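Local coordinates for protein dehalogenase-like hydrolase (Ralstonia solanacearum, PDB 3UMB) that probably catalyses the hydrolytic removal of halide from small (S)-2-haloalkanoic acids, giving the corresponding (R)-2-hydroxyalkanoic acids, at residues Arg41-Asp46 and Cys76-Leu81; Pro63-Thr68 and Thr90-Tyr95. All coordinates share one frame; numbering follows the deposited sequence.

Contact 1. Residues Arg41-Asp46 and Cys76-Leu81; sequences RDRQID and CARLNL. With MG (magnesium ion), chain H; MG (magnesium ion), chain I.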
# COMPACT_ATOMS: atom_id res chain seq x y z
N ARG A 41 10.71 -2.42 -3.98
CA ARG A 41 9.63 -1.73 -4.69
C ARG A 41 8.33 -1.78 -3.87
O ARG A 41 7.66 -0.76 -3.70
CB ARG A 41 9.44 -2.32 -6.09
CG ARG A 41 8.31 -1.70 -6.95
CD ARG A 41 8.47 -0.16 -7.19
NE ARG A 41 7.33 0.37 -7.97
CZ ARG A 41 7.02 1.67 -8.08
NH1 ARG A 41 7.75 2.61 -7.46
NH2 ARG A 41 5.95 2.04 -8.79
N ASP A 42 7.99 -2.96 -3.35
CA ASP A 42 6.86 -3.11 -2.45
C ASP A 42 6.90 -2.09 -1.32
O ASP A 42 5.96 -1.34 -1.12
CB ASP A 42 6.82 -4.50 -1.82
CG ASP A 42 5.54 -4.75 -0.96
OD1 ASP A 42 4.42 -4.83 -1.55
OD2 ASP A 42 5.68 -4.90 0.31
N ARG A 43 7.98 -2.09 -0.56
CA ARG A 43 8.04 -1.19 0.62
C ARG A 43 8.14 0.27 0.22
O ARG A 43 7.61 1.13 0.90
CB ARG A 43 9.11 -1.60 1.64
CG ARG A 43 8.72 -2.90 2.38
CD ARG A 43 7.42 -2.68 3.17
NE ARG A 43 7.38 -3.45 4.41
CZ ARG A 43 6.90 -4.70 4.52
NH1 ARG A 43 6.85 -5.32 5.70
NH2 ARG A 43 6.45 -5.38 3.46
N GLN A 44 8.76 0.55 -0.93
CA GLN A 44 8.85 1.94 -1.39
C GLN A 44 7.45 2.52 -1.57
O GLN A 44 7.12 3.57 -1.03
CB GLN A 44 9.71 2.03 -2.65
CG GLN A 44 9.73 3.36 -3.34
CD GLN A 44 10.29 3.27 -4.75
OE1 GLN A 44 9.81 2.46 -5.54
NE2 GLN A 44 11.36 4.05 -5.04
N ILE A 45 6.62 1.79 -2.27
CA ILE A 45 5.27 2.18 -2.49
C ILE A 45 4.44 2.09 -1.21
O ILE A 45 3.72 3.00 -0.91
CB ILE A 45 4.72 1.43 -3.69
CG1 ILE A 45 5.40 1.95 -4.94
CG2 ILE A 45 3.21 1.65 -3.84
CD1 ILE A 45 5.13 3.50 -5.20
N ASP A 46 4.56 1.03 -0.45
CA ASP A 46 3.84 0.92 0.79
C ASP A 46 4.08 2.16 1.64
O ASP A 46 3.13 2.69 2.21
CB ASP A 46 4.30 -0.29 1.58
CG ASP A 46 3.78 -1.58 1.02
OD1 ASP A 46 2.98 -1.50 0.04
OD2 ASP A 46 4.21 -2.65 1.56
N CYS A 76 16.82 -4.70 3.07
CA CYS A 76 18.10 -5.37 3.31
C CYS A 76 18.15 -6.02 4.69
O CYS A 76 18.61 -7.14 4.78
CB CYS A 76 19.27 -4.43 3.07
SG CYS A 76 19.56 -4.19 1.27
N ALA A 77 17.65 -5.33 5.71
CA ALA A 77 17.55 -5.81 7.08
C ALA A 77 16.72 -7.06 7.12
O ALA A 77 17.15 -8.05 7.68
CB ALA A 77 16.93 -4.72 8.03
N ARG A 78 15.56 -7.02 6.48
CA ARG A 78 14.62 -8.16 6.41
C ARG A 78 15.21 -9.37 5.70
O ARG A 78 14.95 -10.50 6.06
CB ARG A 78 13.35 -7.69 5.69
CG ARG A 78 12.35 -8.72 5.17
CD ARG A 78 11.25 -9.12 6.19
NE ARG A 78 10.20 -9.88 5.50
CZ ARG A 78 9.05 -9.36 4.99
NH1 ARG A 78 8.72 -8.07 5.14
NH2 ARG A 78 8.21 -10.16 4.35
N LEU A 79 16.00 -9.12 4.65
CA LEU A 79 16.50 -10.16 3.79
C LEU A 79 17.91 -10.54 4.22
O LEU A 79 18.57 -11.33 3.54
CB LEU A 79 16.52 -9.65 2.33
CG LEU A 79 15.24 -9.68 1.48
CD1 LEU A 79 15.53 -9.09 0.12
CD2 LEU A 79 14.69 -11.12 1.38
N ASN A 80 18.36 -9.98 5.33
CA ASN A 80 19.68 -10.27 5.92
C ASN A 80 20.88 -10.03 5.01
O ASN A 80 21.87 -10.77 5.09
CB ASN A 80 19.71 -11.71 6.46
CG ASN A 80 18.77 -11.88 7.61
OD1 ASN A 80 18.74 -11.03 8.51
ND2 ASN A 80 18.00 -12.98 7.61
N LEU A 81 20.81 -8.96 4.21
CA LEU A 81 21.87 -8.55 3.28
C LEU A 81 22.83 -7.47 3.82
O LEU A 81 22.38 -6.48 4.41
CB LEU A 81 21.21 -8.02 2.00
CG LEU A 81 20.17 -8.93 1.36
CD1 LEU A 81 19.56 -8.20 0.13
CD2 LEU A 81 20.77 -10.26 0.96
MG MG H . 2.27 -4.16 -1.04
MG MG I . 17.98 -8.98 9.68
O HOH W 1 3.20 -5.49 0.69
O HOH W 2 2.47 -4.89 -3.28
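Arg43 NH1, which meets Arg78 NH1 across this contact, is held by a salt bridge to Glu206 of the second subunit. NH2 of Arg43 donates to OD2 of Asp42 at 3.3 Å, with an N-H...O angle of 149° and the acceptor in the guanidinium plane. Bends at the second and third torsions curl the Arg43 chain back toward its neighbouring aspartate. Arg78, its side chain running almost perpendicular to that of Arg43, brings NH1 to 3.4 Å from Arg43 NH1. The two donors do not bond, and Arg78 NH1 gives its hydrogen bond to Tyr74. On the same helix as Arg43, OD1 of Asp42 binds a magnesium ion at 2.3 Å, joined by two waters and OD1 of Asp42 of the second subunit; Asp46, also part of this site, keeps OD1 3.0 Å from the metal, longer than the Asp42 bond. On the other segment a Schellman motif ends helix 64-78, with Leu81 N bonded to Cys76 O at 2.9 Å. This turn presents Ala77 O and Asn80 OD1 to a second magnesium ion. Carboxylates from both subunits probably offset the paired positive charges, and this small surface contact is thereby tied to the dimer interface.

Contact 2. Residues Pro63-Thr68 and Thr90-Tyr95; sequences PFWDVT and TLMREY
Trp65 carries CG anti to its backbone N (chi1 174°), reaching its indole out toward the opposing helix, where Met92, a selenomethionine in this crystal, folds at its second and third torsions (chi3 -75°) and lays its methyl on the ring. Met92 CE sits 3.5 Å from the centroid of the Trp65 six-membered ring, almost exactly on the ring normal, a CH-pi contact. The selenium, 5.2 Å from that centroid, lies beyond the methyl and makes an oblique Met-aromatic contact. About one turn after Trp65, Thr68 places CG2 between Met92 and Tyr95. Its methyl approaches Met92 CE to 3.6 Å and also lies over one face of Tyr95, with Thr68 CG2 4.1 Å from the Tyr95 ring centroid and displaced from its normal. The hydroxyl branch of Thr68 is turned to its own helix, where OG1 donates to Phe64 O at 2.8 Å and rides above the Phe64 ring; OG1 also accepts a hydrogen bond from Gln44, which likewise donates to Tyr95 OH. Trp40 packs on Met92, and Met128 of helix 126-134 touches both Trp65 and Tyr95.

The short axes of 64-68 and 90-95 are 11.7 Å apart and run at 142°, closer to antiparallel than parallel; the two helices belong to what is, as in relatives, probably the helical cap. No hydrogen bond spans the two segments; methyl-on-ring packing joins them, while the buried hydroxyls of Thr68 and Tyr95 are satisfied by Gln44 from a third helix.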
# COMPACT_ATOMS: atom_id res chain seq x y z
N PRO A 63 10.44 13.22 1.07
CA PRO A 63 10.62 13.11 -0.39
C PRO A 63 10.94 11.70 -0.81
O PRO A 63 11.50 10.94 -0.03
CB PRO A 63 11.79 14.08 -0.73
CG PRO A 63 12.11 14.84 0.53
CD PRO A 63 11.41 14.14 1.72
N PHE A 64 10.58 11.38 -2.05
CA PHE A 64 10.58 10.04 -2.58
C PHE A 64 11.95 9.38 -2.50
O PHE A 64 12.04 8.14 -2.41
CB PHE A 64 10.14 10.09 -4.03
CG PHE A 64 9.75 8.76 -4.64
CD1 PHE A 64 8.82 7.91 -4.02
CD2 PHE A 64 10.27 8.35 -5.85
CE1 PHE A 64 8.43 6.73 -4.60
CE2 PHE A 64 9.89 7.10 -6.43
CZ PHE A 64 8.96 6.33 -5.81
N TRP A 65 12.98 10.21 -2.54
CA TRP A 65 14.36 9.78 -2.50
C TRP A 65 14.63 9.16 -1.18
O TRP A 65 15.11 8.03 -1.10
CB TRP A 65 15.32 10.97 -2.67
CG TRP A 65 16.78 10.57 -2.50
CD1 TRP A 65 17.54 10.64 -1.35
CD2 TRP A 65 17.64 10.03 -3.51
NE1 TRP A 65 18.81 10.18 -1.59
CE2 TRP A 65 18.90 9.81 -2.91
CE3 TRP A 65 17.48 9.75 -4.86
CZ2 TRP A 65 19.98 9.30 -3.62
CZ3 TRP A 65 18.54 9.22 -5.57
CH2 TRP A 65 19.79 9.03 -4.95
N ASP A 66 14.31 9.91 -0.16
CA ASP A 66 14.54 9.47 1.20
C ASP A 66 13.64 8.29 1.57
O ASP A 66 14.05 7.40 2.36
CB ASP A 66 14.37 10.65 2.17
CG ASP A 66 15.13 11.93 1.70
OD1 ASP A 66 16.36 12.04 1.88
OD2 ASP A 66 14.51 12.82 1.12
N VAL A 67 12.41 8.27 1.03
CA VAL A 67 11.53 7.11 1.19
C VAL A 67 12.16 5.89 0.51
O VAL A 67 11.97 4.77 0.98
CB VAL A 67 10.07 7.34 0.66
CG1 VAL A 67 9.27 6.00 0.62
CG2 VAL A 67 9.32 8.47 1.51
N THR A 68 12.88 6.11 -0.60
CA THR A 68 13.45 5.00 -1.37
C THR A 68 14.65 4.40 -0.56
O THR A 68 14.88 3.22 -0.54
CB THR A 68 13.80 5.42 -2.81
OG1 THR A 68 12.60 5.69 -3.53
CG2 THR A 68 14.58 4.35 -3.56
N THR A 90 25.89 2.85 -3.99
CA THR A 90 25.89 2.26 -5.34
C THR A 90 24.52 2.01 -5.90
O THR A 90 24.31 2.12 -7.11
CB THR A 90 26.63 0.91 -5.37
OG1 THR A 90 27.99 1.11 -5.01
CG2 THR A 90 26.57 0.29 -6.77
N LEU A 91 23.59 1.62 -5.04
CA LEU A 91 22.27 1.21 -5.56
C LEU A 91 21.43 2.43 -5.79
O LEU A 91 20.64 2.46 -6.70
CB LEU A 91 21.56 0.23 -4.63
CG LEU A 91 21.97 -1.24 -4.85
CD1 LEU A 91 21.25 -2.12 -3.83
CD2 LEU A 91 21.65 -1.67 -6.30
N MSE A 92 21.62 3.41 -4.92
CA MSE A 92 20.97 4.71 -5.05
C MSE A 92 21.47 5.45 -6.33
O MSE A 92 20.63 5.84 -7.17
CB MSE A 92 21.10 5.51 -3.72
CG MSE A 92 20.17 4.99 -2.49
SE MSE A 92 18.35 4.43 -3.05
CE MSE A 92 17.62 6.27 -3.32
N ARG A 93 22.80 5.56 -6.54
CA ARG A 93 23.35 6.02 -7.83
C ARG A 93 22.66 5.36 -8.99
O ARG A 93 22.17 6.01 -9.91
CB ARG A 93 24.85 5.70 -7.97
CG ARG A 93 25.75 6.57 -7.10
CD ARG A 93 27.22 6.51 -7.49
NE ARG A 93 28.03 5.61 -6.65
CZ ARG A 93 28.53 5.90 -5.44
NH1 ARG A 93 28.31 7.09 -4.86
NH2 ARG A 93 29.26 4.99 -4.80
N GLU A 94 22.60 4.04 -8.94
CA GLU A 94 21.92 3.33 -9.97
C GLU A 94 20.52 3.87 -10.13
O GLU A 94 20.03 3.97 -11.25
CB GLU A 94 21.88 1.84 -9.66
CG GLU A 94 21.67 1.03 -10.88
CD GLU A 94 22.91 0.92 -11.71
OE1 GLU A 94 24.04 0.97 -11.14
OE2 GLU A 94 22.75 0.78 -12.94
N TYR A 95 19.89 4.20 -9.01
CA TYR A 95 18.48 4.65 -9.01
C TYR A 95 18.36 6.04 -9.61
O TYR A 95 17.44 6.31 -10.37
CB TYR A 95 17.83 4.62 -7.59
CG TYR A 95 16.32 4.29 -7.61
CD1 TYR A 95 15.82 3.17 -6.96
CD2 TYR A 95 15.42 5.07 -8.32
CE1 TYR A 95 14.46 2.85 -7.01
CE2 TYR A 95 14.07 4.75 -8.37
CZ TYR A 95 13.60 3.64 -7.71
OH TYR A 95 12.26 3.34 -7.76

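How the contacts relate
The two contacts lie on the same side of the chain's centre, their centres about 13 Å apart, and share helix 64-78: contact 2 uses its start and contact 1 its end. Along the chain the segments alternate, 41-46, 63-68, 76-81 and 90-95, spanning three consecutive long helices, 33-54, 64-78 and 85-96, of what is by family the cap beside the parallel-sheet core. Gln44, which lies within contact 1, is the residue common to both. Helix 33-54 thus faces the second subunit, and the magnesium ion the two share, through contact 1 while meeting the buried interior of the helical layer at contact 2.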